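Local atomic coordinates of Rho guanine nucleotide exchange factor TIAM2 (Mus musculus, PDB entry 3A8P), a protein that activates the small GTPase Rac1 by stimulating its exchange of GDP for GTP, relaying extracellular signals to the cytoskeleton, and is represented here by its PHCCEx domain. Residues 114-117 and 118-122; 144-147 and 148-152; 157-160 and 161-164; 182-185 and 186-189. All blocks are in the same frame, centred on the assembly; numbering follows the deposited sequence.

Contact 1: 114-117 and 118-122; sequences NWVT and AIHSA
Ser121 lies one turn beyond Thr117 on the C-terminal helix of the PH domain and shows how a small hydroxyl can fold back onto the turn before it. With OG beside its own backbone N (chi1 -66°), the hydroxyl donates to Thr117 O at 2.8 Å. Ser121 N bonds to the same oxygen, so one carbonyl is gripped twice, its donors arriving from opposite faces of its plane. Thr117 OG1 turns back in like manner, onto Glu113 O. On a buried flank Val116 and His120 stand side by side and point the same way; Val116 CG1, anti to the backbone N (chi1 167°), rests 3.8 Å from His120 ND1. Both imidazole nitrogens are used: ND1 bonds to Ser204 OG and NE2 to Val79 N, so the ring ties strand 78-81 of the PH sheet to the far end of helix 171-206. A leucine in place of His120 would probably leave Val79 N and Ser204 OG without their partner and weaken that link. Trp115 faces strand 11-26, where its ring meets Leu17 and takes a cation-pi contact from Lys13, while Ile119 CD1 approaches the indole obliquely, 4.3 Å from Trp115 CE3.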
ATOM      1  N   ASN A 114     -16.853  -5.285   2.974  1.00 23.89           N
ATOM      2  CA  ASN A 114     -17.293  -4.161   3.782  1.00 24.24           C
ATOM      3  C   ASN A 114     -16.109  -3.500   4.497  1.00 24.41           C
ATOM      4  O   ASN A 114     -16.067  -2.272   4.617  1.00 25.75           O
ATOM      5  CB  ASN A 114     -18.351  -4.606   4.802  1.00 23.66           C
ATOM      6  CG  ASN A 114     -19.681  -4.949   4.150  1.00 26.34           C
ATOM      7  OD1 ASN A 114     -19.981  -4.483   3.057  1.00 26.67           O
ATOM      8  ND2 ASN A 114     -20.490  -5.755   4.831  1.00 26.68           N
ATOM      9  N   TRP A 115     -15.158  -4.312   4.963  1.00 23.81           N
ATOM     10  CA  TRP A 115     -13.969  -3.808   5.655  1.00 22.51           C
ATOM     11  C   TRP A 115     -13.068  -3.034   4.702  1.00 23.53           C
ATOM     12  O   TRP A 115     -12.583  -1.944   5.026  1.00 23.74           O
ATOM     13  CB  TRP A 115     -13.167  -4.959   6.265  1.00 22.90           C
ATOM     14  CG  TRP A 115     -13.611  -5.333   7.650  1.00 26.00           C
ATOM     15  CD1 TRP A 115     -14.283  -6.459   8.024  1.00 23.82           C
ATOM     16  CD2 TRP A 115     -13.418  -4.562   8.847  1.00 25.24           C
ATOM     17  NE1 TRP A 115     -14.522  -6.439   9.381  1.00 25.41           N
ATOM     18  CE2 TRP A 115     -14.002  -5.288   9.910  1.00 26.02           C
ATOM     19  CE3 TRP A 115     -12.807  -3.327   9.120  1.00 24.55           C
ATOM     20  CZ2 TRP A 115     -13.995  -4.823  11.234  1.00 27.53           C
ATOM     21  CZ3 TRP A 115     -12.798  -2.861  10.439  1.00 26.35           C
ATOM     22  CH2 TRP A 115     -13.390  -3.611  11.479  1.00 25.80           C
ATOM     23  N   VAL A 116     -12.838  -3.610   3.528  1.00 21.49           N
ATOM     24  CA  VAL A 116     -12.002  -2.968   2.527  1.00 23.29           C
ATOM     25  C   VAL A 116     -12.610  -1.622   2.149  1.00 23.80           C
ATOM     26  O   VAL A 116     -11.910  -0.615   2.093  1.00 24.32           O
ATOM     27  CB  VAL A 116     -11.865  -3.851   1.255  1.00 23.47           C
ATOM     28  CG1 VAL A 116     -11.252  -3.041   0.107  1.00 23.86           C
ATOM     29  CG2 VAL A 116     -10.990  -5.043   1.562  1.00 21.57           C
ATOM     30  N   THR A 117     -13.915  -1.611   1.895  1.00 24.10           N
ATOM     31  CA  THR A 117     -14.608  -0.386   1.520  1.00 23.33           C
ATOM     32  C   THR A 117     -14.500   0.656   2.636  1.00 24.21           C
ATOM     33  O   THR A 117     -14.215   1.831   2.385  1.00 24.76           O
ATOM     34  CB  THR A 117     -16.105  -0.667   1.230  1.00 25.52           C
ATOM     35  OG1 THR A 117     -16.217  -1.546   0.103  1.00 23.91           O
ATOM     36  CG2 THR A 117     -16.863   0.640   0.938  1.00 24.61           C
ATOM     37  N   ALA A 118     -14.727   0.209   3.868  1.00 23.06           N
ATOM     38  CA  ALA A 118     -14.667   1.082   5.037  1.00 25.99           C
ATOM     39  C   ALA A 118     -13.286   1.725   5.217  1.00 24.56           C
ATOM     40  O   ALA A 118     -13.174   2.941   5.360  1.00 25.54           O
ATOM     41  CB  ALA A 118     -15.061   0.286   6.310  1.00 22.06           C
ATOM     42  N   ILE A 119     -12.236   0.913   5.199  1.00 25.84           N
ATOM     43  CA  ILE A 119     -10.884   1.431   5.384  1.00 25.45           C
ATOM     44  C   ILE A 119     -10.482   2.389   4.268  1.00 26.67           C
ATOM     45  O   ILE A 119      -9.933   3.463   4.529  1.00 26.93           O
ATOM     46  CB  ILE A 119      -9.873   0.270   5.495  1.00 25.61           C
ATOM     47  CG1 ILE A 119     -10.149  -0.501   6.791  1.00 26.24           C
ATOM     48  CG2 ILE A 119      -8.436   0.805   5.472  1.00 25.77           C
ATOM     49  CD1 ILE A 119      -9.425  -1.824   6.909  1.00 22.83           C
ATOM     50  N   HIS A 120     -10.768   2.019   3.025  1.00 25.47           N
ATOM     51  CA  HIS A 120     -10.425   2.884   1.906  1.00 24.11           C
ATOM     52  C   HIS A 120     -11.212   4.178   1.958  1.00 25.58           C
ATOM     53  O   HIS A 120     -10.677   5.237   1.629  1.00 24.98           O
ATOM     54  CB  HIS A 120     -10.667   2.165   0.574  1.00 24.49           C
ATOM     55  CG  HIS A 120      -9.581   1.200   0.217  1.00 24.62           C
ATOM     56  ND1 HIS A 120      -9.709   0.269  -0.790  1.00 24.88           N
ATOM     57  CD2 HIS A 120      -8.337   1.033   0.728  1.00 23.22           C
ATOM     58  CE1 HIS A 120      -8.592  -0.431  -0.885  1.00 24.61           C
ATOM     59  NE2 HIS A 120      -7.742   0.013   0.025  1.00 24.71           N
ATOM     60  N   SER A 121     -12.477   4.104   2.370  1.00 25.99           N
ATOM     61  CA  SER A 121     -13.303   5.311   2.457  1.00 27.84           C
ATOM     62  C   SER A 121     -12.794   6.269   3.528  1.00 26.88           C
ATOM     63  O   SER A 121     -12.782   7.479   3.328  1.00 28.04           O
ATOM     64  CB  SER A 121     -14.763   4.951   2.743  1.00 26.60           C
ATOM     65  OG  SER A 121     -15.313   4.244   1.649  1.00 29.82           O
ATOM     66  N   ALA A 122     -12.383   5.726   4.668  1.00 28.42           N
ATOM     67  CA  ALA A 122     -11.855   6.549   5.750  1.00 27.93           C
ATOM     68  C   ALA A 122     -10.589   7.252   5.255  1.00 29.05           C
ATOM     69  O   ALA A 122     -10.431   8.463   5.428  1.00 27.82           O
ATOM     70  CB  ALA A 122     -11.534   5.680   6.954  1.00 28.71           C
TER

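Contact 2: 144-147 and 148-152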
ATOM      1  N   THR A 144      -5.175  11.231  -9.989  1.00 32.91           N
ATOM      2  CA  THR A 144      -4.841  10.192 -10.958  1.00 33.08           C
ATOM      3  C   THR A 144      -4.341  10.796 -12.274  1.00 33.10           C
ATOM      4  O   THR A 144      -3.412  10.273 -12.890  1.00 32.47           O
ATOM      5  CB  THR A 144      -6.052   9.262 -11.238  1.00 34.72           C
ATOM      6  OG1 THR A 144      -7.106  10.009 -11.853  1.00 37.14           O
ATOM      7  CG2 THR A 144      -6.573   8.654  -9.937  1.00 31.83           C
ATOM      8  N   ARG A 145      -4.952  11.896 -12.702  1.00 32.61           N
ATOM      9  CA  ARG A 145      -4.534  12.557 -13.939  1.00 34.03           C
ATOM     10  C   ARG A 145      -3.109  13.077 -13.780  1.00 32.57           C
ATOM     11  O   ARG A 145      -2.268  12.905 -14.661  1.00 30.30           O
ATOM     12  CB  ARG A 145      -5.457  13.740 -14.259  1.00 37.20           C
ATOM     13  CG  ARG A 145      -6.904  13.369 -14.553  1.00 44.51           C
ATOM     14  CD  ARG A 145      -7.765  14.633 -14.701  1.00 49.31           C
ATOM     15  NE  ARG A 145      -8.764  14.758 -13.637  1.00 52.71           N
ATOM     16  CZ  ARG A 145      -9.126  15.913 -13.085  1.00 53.38           C
ATOM     17  NH1 ARG A 145      -8.569  17.046 -13.492  1.00 53.86           N
ATOM     18  NH2 ARG A 145     -10.043  15.938 -12.123  1.00 54.90           N
ATOM     19  N   SER A 146      -2.853  13.725 -12.647  1.00 30.13           N
ATOM     20  CA  SER A 146      -1.545  14.281 -12.365  1.00 31.94           C
ATOM     21  C   SER A 146      -0.469  13.196 -12.309  1.00 32.09           C
ATOM     22  O   SER A 146       0.588  13.330 -12.926  1.00 31.21           O
ATOM     23  CB  SER A 146      -1.583  15.055 -11.047  1.00 33.49           C
ATOM     24  OG  SER A 146      -0.296  15.539 -10.706  1.00 37.94           O
ATOM     25  N   LEU A 147      -0.738  12.127 -11.567  1.00 30.37           N
ATOM     26  CA  LEU A 147       0.219  11.033 -11.457  1.00 29.63           C
ATOM     27  C   LEU A 147       0.508  10.456 -12.835  1.00 28.75           C
ATOM     28  O   LEU A 147       1.650  10.120 -13.149  1.00 29.52           O
ATOM     29  CB  LEU A 147      -0.318   9.944 -10.522  1.00 27.16           C
ATOM     30  CG  LEU A 147      -0.318  10.322  -9.035  1.00 26.93           C
ATOM     31  CD1 LEU A 147      -1.235   9.385  -8.244  1.00 24.22           C
ATOM     32  CD2 LEU A 147       1.122  10.272  -8.504  1.00 26.98           C
ATOM     33  N   LEU A 148      -0.520  10.355 -13.668  1.00 29.24           N
ATOM     34  CA  LEU A 148      -0.331   9.824 -15.012  1.00 30.63           C
ATOM     35  C   LEU A 148       0.601  10.697 -15.856  1.00 31.90           C
ATOM     36  O   LEU A 148       1.384  10.180 -16.663  1.00 32.96           O
ATOM     37  CB  LEU A 148      -1.680   9.653 -15.711  1.00 32.18           C
ATOM     38  CG  LEU A 148      -2.445   8.403 -15.254  1.00 32.84           C
ATOM     39  CD1 LEU A 148      -3.878   8.451 -15.763  1.00 35.96           C
ATOM     40  CD2 LEU A 148      -1.738   7.155 -15.771  1.00 32.38           C
ATOM     41  N   GLN A 149       0.528  12.011 -15.674  1.00 30.86           N
ATOM     42  CA  GLN A 149       1.393  12.909 -16.427  1.00 33.58           C
ATOM     43  C   GLN A 149       2.816  12.794 -15.908  1.00 31.00           C
ATOM     44  O   GLN A 149       3.754  12.771 -16.688  1.00 30.41           O
ATOM     45  CB  GLN A 149       0.912  14.365 -16.331  1.00 36.83           C
ATOM     46  CG  GLN A 149      -0.421  14.607 -17.034  1.00 45.99           C
ATOM     47  CD  GLN A 149      -0.699  16.081 -17.292  1.00 51.55           C
ATOM     48  OE1 GLN A 149      -0.709  16.898 -16.368  1.00 53.61           O
ATOM     49  NE2 GLN A 149      -0.931  16.428 -18.558  1.00 53.55           N
ATOM     50  N   LYS A 150       2.970  12.711 -14.590  1.00 31.00           N
ATOM     51  CA  LYS A 150       4.295  12.582 -13.989  1.00 30.03           C
ATOM     52  C   LYS A 150       4.987  11.290 -14.428  1.00 28.23           C
ATOM     53  O   LYS A 150       6.203  11.249 -14.593  1.00 27.77           O
ATOM     54  CB  LYS A 150       4.190  12.615 -12.467  1.00 30.45           C
ATOM     55  CG  LYS A 150       3.728  13.959 -11.929  1.00 34.56           C
ATOM     56  CD  LYS A 150       3.745  13.965 -10.423  1.00 37.21           C
ATOM     57  CE  LYS A 150       3.361  15.315  -9.873  1.00 37.89           C
ATOM     58  NZ  LYS A 150       3.510  15.308  -8.396  1.00 41.85           N
ATOM     59  N   ILE A 151       4.202  10.237 -14.604  1.00 26.49           N
ATOM     60  CA  ILE A 151       4.748   8.963 -15.031  1.00 27.69           C
ATOM     61  C   ILE A 151       5.265   9.108 -16.460  1.00 28.09           C
ATOM     62  O   ILE A 151       6.343   8.620 -16.795  1.00 26.59           O
ATOM     63  CB  ILE A 151       3.671   7.861 -14.953  1.00 26.67           C
ATOM     64  CG1 ILE A 151       3.465   7.459 -13.488  1.00 26.31           C
ATOM     65  CG2 ILE A 151       4.061   6.667 -15.823  1.00 26.39           C
ATOM     66  CD1 ILE A 151       2.223   6.616 -13.241  1.00 26.56           C
ATOM     67  N   ASP A 152       4.496   9.795 -17.296  1.00 30.09           N
ATOM     68  CA  ASP A 152       4.885  10.002 -18.684  1.00 32.72           C
ATOM     69  C   ASP A 152       6.156  10.830 -18.761  1.00 32.24           C
ATOM     70  O   ASP A 152       7.078  10.497 -19.503  1.00 32.36           O
ATOM     71  CB  ASP A 152       3.757  10.690 -19.454  1.00 36.44           C
ATOM     72  CG  ASP A 152       4.163  11.065 -20.860  1.00 41.79           C
ATOM     73  OD1 ASP A 152       4.734  12.163 -21.043  1.00 45.05           O
ATOM     74  OD2 ASP A 152       3.930  10.255 -21.784  1.00 44.14           O
TER
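Ser146 O takes two donors from the following turn of helix: Lys150 N bonds to it at 3.0 Å in the regular i to i+4 pattern, and Gln149 N adds a second bond, weak because its N-H meets the oxygen at only 122°. The carbonyls around it also serve as resting places for the side chains one turn on. Leu148 lays CG 3.2 Å from Thr144 O, with CD1 close behind, and Ile151 repeats the manoeuvre a few residues later, its CG1 3.2 Å from Leu147 O. Both start with the gamma carbon beside the backbone N (chi1 -78° for Leu148), which sends the branch back over the preceding turn. Lys150 begins in the same way but runs on fully extended; its CG passes 3.4 Å from Ser146 O, and further out its CE comes alongside Ser146 OG at 3.8 Å. That hydroxyl is anti to the backbone N (chi1 176°), which turns it to the flank where the lysine runs. Thr144 OG1 instead bonds back to Lys141 O. Arg145 and Gln149 lie exposed on the outer surface, while the inner face of helix 136-165 packs against helix 171-206, from Thr144 on Met198, through Leu147 on Asp194 and Leu148 on Leu195, down to Ile151 on Phe191, so that the helices run broadly antiparallel, as in a helical hairpin.

Contact 3: 157-160 and 161-164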
ATOM      1  N   MET A 157      12.263  11.072 -19.126  1.00 30.74           N
ATOM      2  CA  MET A 157      13.529  11.534 -18.566  1.00 31.85           C
ATOM      3  C   MET A 157      14.476  10.359 -18.380  1.00 29.69           C
ATOM      4  O   MET A 157      15.679  10.468 -18.651  1.00 28.39           O
ATOM      5  CB  MET A 157      13.316  12.225 -17.214  1.00 34.82           C
ATOM      6  CG  MET A 157      12.578  13.551 -17.294  1.00 39.13           C
ATOM      7  SD  MET A 157      13.373  14.699 -18.427  1.00 44.18           S
ATOM      8  CE  MET A 157      12.313  14.487 -19.869  1.00 45.56           C
ATOM      9  N   LYS A 158      13.919   9.240 -17.923  1.00 27.13           N
ATOM     10  CA  LYS A 158      14.688   8.027 -17.678  1.00 28.48           C
ATOM     11  C   LYS A 158      15.308   7.486 -18.960  1.00 29.00           C
ATOM     12  O   LYS A 158      16.449   7.020 -18.950  1.00 27.87           O
ATOM     13  CB  LYS A 158      13.806   6.949 -17.033  1.00 27.93           C
ATOM     14  CG  LYS A 158      14.552   5.671 -16.665  1.00 28.09           C
ATOM     15  CD  LYS A 158      13.677   4.757 -15.808  1.00 33.08           C
ATOM     16  CE  LYS A 158      14.347   3.417 -15.517  1.00 33.00           C
ATOM     17  NZ  LYS A 158      14.346   2.506 -16.705  1.00 40.50           N
ATOM     18  N   LYS A 159      14.558   7.533 -20.057  1.00 29.12           N
ATOM     19  CA  LYS A 159      15.093   7.060 -21.327  1.00 31.41           C
ATOM     20  C   LYS A 159      16.186   8.002 -21.813  1.00 29.87           C
ATOM     21  O   LYS A 159      17.185   7.557 -22.365  1.00 30.28           O
ATOM     22  CB  LYS A 159      13.994   6.953 -22.385  1.00 34.24           C
ATOM     23  CG  LYS A 159      13.066   5.780 -22.158  1.00 40.82           C
ATOM     24  CD  LYS A 159      12.104   5.598 -23.320  1.00 46.01           C
ATOM     25  CE  LYS A 159      11.118   4.475 -23.025  1.00 49.15           C
ATOM     26  NZ  LYS A 159      11.836   3.201 -22.692  1.00 51.65           N
ATOM     27  N   MET A 160      16.002   9.303 -21.608  1.00 27.63           N
ATOM     28  CA  MET A 160      17.013  10.260 -22.039  1.00 28.94           C
ATOM     29  C   MET A 160      18.325  10.010 -21.291  1.00 28.73           C
ATOM     30  O   MET A 160      19.394   9.975 -21.898  1.00 29.30           O
ATOM     31  CB  MET A 160      16.552  11.699 -21.790  1.00 30.92           C
ATOM     32  CG  MET A 160      17.575  12.758 -22.210  1.00 34.88           C
ATOM     33  SD  MET A 160      17.615  13.077 -24.004  1.00 41.49           S
ATOM     34  CE  MET A 160      18.094  11.545 -24.653  1.00 42.28           C
ATOM     35  N   ALA A 161      18.234   9.838 -19.975  1.00 27.20           N
ATOM     36  CA  ALA A 161      19.409   9.591 -19.150  1.00 29.27           C
ATOM     37  C   ALA A 161      20.130   8.335 -19.632  1.00 29.46           C
ATOM     38  O   ALA A 161      21.352   8.324 -19.748  1.00 29.22           O
ATOM     39  CB  ALA A 161      19.006   9.439 -17.680  1.00 26.31           C
ATOM     40  N   GLU A 162      19.365   7.282 -19.911  1.00 29.96           N
ATOM     41  CA  GLU A 162      19.936   6.032 -20.397  1.00 29.88           C
ATOM     42  C   GLU A 162      20.661   6.257 -21.729  1.00 29.73           C
ATOM     43  O   GLU A 162      21.759   5.741 -21.940  1.00 29.40           O
ATOM     44  CB  GLU A 162      18.827   4.987 -20.544  1.00 29.26           C
ATOM     45  CG  GLU A 162      18.176   4.637 -19.216  1.00 31.42           C
ATOM     46  CD  GLU A 162      16.961   3.741 -19.360  1.00 32.69           C
ATOM     47  OE1 GLU A 162      16.211   3.906 -20.341  1.00 35.67           O
ATOM     48  OE2 GLU A 162      16.737   2.883 -18.480  1.00 38.77           O
ATOM     49  N   LEU A 163      20.058   7.040 -22.620  1.00 28.93           N
ATOM     50  CA  LEU A 163      20.689   7.331 -23.908  1.00 30.18           C
ATOM     51  C   LEU A 163      22.020   8.044 -23.667  1.00 30.63           C
ATOM     52  O   LEU A 163      23.012   7.745 -24.327  1.00 29.52           O
ATOM     53  CB  LEU A 163      19.779   8.206 -24.783  1.00 29.94           C
ATOM     54  CG  LEU A 163      20.276   8.517 -26.205  1.00 31.79           C
ATOM     55  CD1 LEU A 163      20.390   7.219 -27.016  1.00 30.05           C
ATOM     56  CD2 LEU A 163      19.311   9.474 -26.899  1.00 31.65           C
ATOM     57  N   GLN A 164      22.044   8.983 -22.720  1.00 30.64           N
ATOM     58  CA  GLN A 164      23.284   9.697 -22.412  1.00 31.37           C
ATOM     59  C   GLN A 164      24.334   8.741 -21.820  1.00 31.91           C
ATOM     60  O   GLN A 164      25.524   8.863 -22.103  1.00 29.91           O
ATOM     61  CB  GLN A 164      23.027  10.839 -21.420  1.00 30.88           C
ATOM     62  CG  GLN A 164      21.943  11.815 -21.831  1.00 31.54           C
ATOM     63  CD  GLN A 164      22.075  12.276 -23.270  1.00 32.93           C
ATOM     64  OE1 GLN A 164      23.090  12.856 -23.668  1.00 30.70           O
ATOM     65  NE2 GLN A 164      21.039  12.017 -24.062  1.00 34.41           N
TER
HETATM   66  O   HOH W   1      13.699   2.989 -19.890  1.00 42.48           O
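Glu162 reaches back across one helical turn to Lys158, a textbook i to i+4 salt bridge, and can be followed atom by atom. Its CB sits 3.5 Å from Lys158 O. CG, placed beside the backbone N (chi1 -63°), comes in to 3.0 Å from that same carbonyl oxygen, and CD stays over it at 3.3 Å as the chain extends. At the tip the carboxylate divides its work. OE2 receives Lys158 NZ at 3.0 Å, the ammonium coming from above the carboxylate plane, 40° out of it. OE1 lies near Lys159 CA and accepts a bond from a water at 2.7 Å; the same water takes weak bonds from Lys158 NZ and Lys159 NZ, so two lysines gather round one acid, one directly and the other through solvent. Lys158 leaves the backbone with CG anti to N and runs straight until its last bond bends (chi4 -75°), which brings NZ onto the carboxylate. An alanine in place of Glu162 would probably leave Lys158 NZ without its counter-charge and free to swing, and rob the water of its acceptor. Farther round, Gln164 N bonds to Met160 O, and Gln164 NE2 adds only a weak bond to that oxygen. One side of this last part of helix 136-165 is turned to helix 171-206, with Met157 on Trp184, Lys158 on Glu185, and both the buried Ala161 and Glu162 on Ile181, while Lys159 and Leu163 lie exposed.

Contact 4: 182-185 and 186-189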
ATOM      1  N   ARG A 182      18.451   5.188 -11.378  1.00 28.18           N
ATOM      2  CA  ARG A 182      17.760   4.453 -10.319  1.00 31.51           C
ATOM      3  C   ARG A 182      16.751   5.329  -9.587  1.00 30.14           C
ATOM      4  O   ARG A 182      15.699   4.848  -9.162  1.00 28.42           O
ATOM      5  CB  ARG A 182      18.742   3.888  -9.292  1.00 34.32           C
ATOM      6  CG  ARG A 182      19.717   2.871  -9.840  1.00 42.24           C
ATOM      7  CD  ARG A 182      20.325   2.053  -8.708  1.00 47.88           C
ATOM      8  NE  ARG A 182      21.487   1.291  -9.152  1.00 52.63           N
ATOM      9  CZ  ARG A 182      22.720   1.785  -9.231  1.00 55.59           C
ATOM     10  NH1 ARG A 182      22.957   3.046  -8.886  1.00 56.47           N
ATOM     11  NH2 ARG A 182      23.715   1.019  -9.664  1.00 57.24           N
ATOM     12  N   GLN A 183      17.077   6.607  -9.420  1.00 28.68           N
ATOM     13  CA  GLN A 183      16.167   7.508  -8.737  1.00 30.28           C
ATOM     14  C   GLN A 183      14.922   7.681  -9.599  1.00 29.56           C
ATOM     15  O   GLN A 183      13.799   7.620  -9.089  1.00 30.81           O
ATOM     16  CB  GLN A 183      16.830   8.868  -8.468  1.00 31.94           C
ATOM     17  CG  GLN A 183      15.978   9.797  -7.601  1.00 32.15           C
ATOM     18  CD  GLN A 183      15.644   9.182  -6.244  1.00 33.22           C
ATOM     19  OE1 GLN A 183      16.529   8.955  -5.424  1.00 32.40           O
ATOM     20  NE2 GLN A 183      14.360   8.899  -6.012  1.00 34.13           N
ATOM     21  N   TRP A 184      15.121   7.890 -10.900  1.00 27.50           N
ATOM     22  CA  TRP A 184      13.999   8.046 -11.831  1.00 27.87           C
ATOM     23  C   TRP A 184      13.106   6.810 -11.743  1.00 27.33           C
ATOM     24  O   TRP A 184      11.878   6.903 -11.766  1.00 25.06           O
ATOM     25  CB  TRP A 184      14.489   8.165 -13.279  1.00 27.97           C
ATOM     26  CG  TRP A 184      15.146   9.461 -13.659  1.00 32.61           C
ATOM     27  CD1 TRP A 184      16.406   9.619 -14.175  1.00 30.95           C
ATOM     28  CD2 TRP A 184      14.544  10.763 -13.669  1.00 33.10           C
ATOM     29  NE1 TRP A 184      16.618  10.932 -14.510  1.00 34.00           N
ATOM     30  CE2 TRP A 184      15.495  11.657 -14.210  1.00 34.51           C
ATOM     31  CE3 TRP A 184      13.292  11.258 -13.280  1.00 33.95           C
ATOM     32  CZ2 TRP A 184      15.233  13.021 -14.370  1.00 36.54           C
ATOM     33  CZ3 TRP A 184      13.032  12.615 -13.439  1.00 36.10           C
ATOM     34  CH2 TRP A 184      14.000  13.480 -13.980  1.00 37.96           C
ATOM     35  N   GLU A 185      13.749   5.652 -11.653  1.00 26.91           N
ATOM     36  CA  GLU A 185      13.051   4.380 -11.580  1.00 28.04           C
ATOM     37  C   GLU A 185      12.261   4.246 -10.285  1.00 26.76           C
ATOM     38  O   GLU A 185      11.133   3.745 -10.285  1.00 26.12           O
ATOM     39  CB  GLU A 185      14.064   3.242 -11.719  1.00 32.22           C
ATOM     40  CG  GLU A 185      13.503   1.850 -11.570  1.00 37.87           C
ATOM     41  CD  GLU A 185      14.554   0.793 -11.859  1.00 42.39           C
ATOM     42  OE1 GLU A 185      14.805   0.502 -13.048  1.00 44.21           O
ATOM     43  OE2 GLU A 185      15.146   0.264 -10.895  1.00 44.22           O
ATOM     44  N   GLN A 186      12.848   4.692  -9.178  1.00 24.63           N
ATOM     45  CA  GLN A 186      12.158   4.615  -7.907  1.00 25.12           C
ATOM     46  C   GLN A 186      11.004   5.615  -7.877  1.00 26.00           C
ATOM     47  O   GLN A 186       9.926   5.303  -7.366  1.00 28.13           O
ATOM     48  CB  GLN A 186      13.132   4.854  -6.751  1.00 24.35           C
ATOM     49  CG  GLN A 186      14.128   3.705  -6.597  1.00 27.75           C
ATOM     50  CD  GLN A 186      14.937   3.755  -5.310  1.00 28.58           C
ATOM     51  OE1 GLN A 186      15.636   2.800  -4.979  1.00 35.47           O
ATOM     52  NE2 GLN A 186      14.846   4.858  -4.581  1.00 26.53           N
ATOM     53  N   ASN A 187      11.216   6.807  -8.430  1.00 23.80           N
ATOM     54  CA  ASN A 187      10.147   7.807  -8.466  1.00 26.78           C
ATOM     55  C   ASN A 187       8.950   7.250  -9.246  1.00 25.76           C
ATOM     56  O   ASN A 187       7.795   7.483  -8.890  1.00 25.14           O
ATOM     57  CB  ASN A 187      10.616   9.100  -9.146  1.00 26.58           C
ATOM     58  CG  ASN A 187      11.650   9.849  -8.333  1.00 28.55           C
ATOM     59  OD1 ASN A 187      11.877   9.553  -7.164  1.00 30.04           O
ATOM     60  ND2 ASN A 187      12.272  10.841  -8.953  1.00 32.03           N
ATOM     61  N   LEU A 188       9.233   6.509 -10.310  1.00 25.87           N
ATOM     62  CA  LEU A 188       8.174   5.927 -11.134  1.00 26.83           C
ATOM     63  C   LEU A 188       7.370   4.856 -10.397  1.00 26.77           C
ATOM     64  O   LEU A 188       6.163   4.737 -10.586  1.00 27.77           O
ATOM     65  CB  LEU A 188       8.767   5.347 -12.418  1.00 25.50           C
ATOM     66  CG  LEU A 188       9.226   6.401 -13.432  1.00 28.88           C
ATOM     67  CD1 LEU A 188      10.057   5.751 -14.528  1.00 26.91           C
ATOM     68  CD2 LEU A 188       8.001   7.089 -14.024  1.00 29.15           C
ATOM     69  N   GLU A 189       8.043   4.072  -9.562  1.00 26.84           N
ATOM     70  CA  GLU A 189       7.359   3.028  -8.805  1.00 28.21           C
ATOM     71  C   GLU A 189       6.411   3.683  -7.802  1.00 28.90           C
ATOM     72  O   GLU A 189       5.290   3.224  -7.602  1.00 30.11           O
ATOM     73  CB  GLU A 189       8.381   2.147  -8.083  1.00 25.76           C
ATOM     74  CG  GLU A 189       9.250   1.342  -9.037  1.00 29.80           C
ATOM     75  CD  GLU A 189      10.292   0.503  -8.315  1.00 33.09           C
ATOM     76  OE1 GLU A 189      11.106   1.085  -7.563  1.00 34.32           O
ATOM     77  OE2 GLU A 189      10.295  -0.734  -8.499  1.00 32.10           O
TER
HETATM   78  O   HOH W   2      13.599   6.931  -3.874  1.00 34.50           O
HETATM   79  O   HOH W   3      13.777   0.319  -8.314  1.00 34.98           O
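Glu185, Gln186 and Asn187 carry most of this one-turn contact, set in helix 171-206, within the part (171-198) predicted to form a coiled coil. Asn187 shows how a polar side chain can be fixed by its own helix. Its CG, beside the backbone N (chi1 -68°), lies over Gln183 O, the carbonyl to which Asn187 N also bonds at 2.8 Å. Gln183 then curls in to meet it: CG starts anti to the backbone N, and a bend at chi2 brings NE2 to Asn187 OD1 at 2.8 Å. The donor comes from above the asparagine's carbonyl plane, 40° out of it, while OD1 lies almost in the glutamine's amide plane; the two amides are turned 38° apart. Gln183 NE2 also donates to a water at 3.0 Å, so two bonds hold its amide group. Gln186 runs extended along the preceding turn with CG 3.2 Å from Arg182 O. Trp184 and Asn187 both pack on Asp154 of helix 136-165. Glu185 comes near Glu189, whose carboxylate is held by Arg246 in a salt bridge and by Ser224 OG and Ser221 N. The two acids, like in charge, stay 5.3 Å apart from Glu185 OE2 to Glu189 OE1, and the arginine probably eases their repulsion. Between them a single water donates to both oxygens, 2.9 Å from Glu185 OE2 and equally far from Glu189 OE1.

From the N terminus, the chain completes the PH sheet before entering helix 109-130, where contact 1 lies; helix 136-165 then holds contacts 2 and 3, and helix 171-206 holds contact 4. Each contact is a turn within one helix, so none closes a loop, and they follow in series without nesting or crossing. Contact 1 stands apart, its centre about 40 Å from that of contact 3. The other three come together because helices 136-165 and 171-206 pair antiparallel: Ile151 O of contact 2 lies 3.6 Å from Leu188 CD2 of contact 4, and Lys158 CD of contact 3 lies 4.0 Å from Leu188 CD1. Contact 1 belongs to the PH domain and meets this pair at the end of helix 171-206.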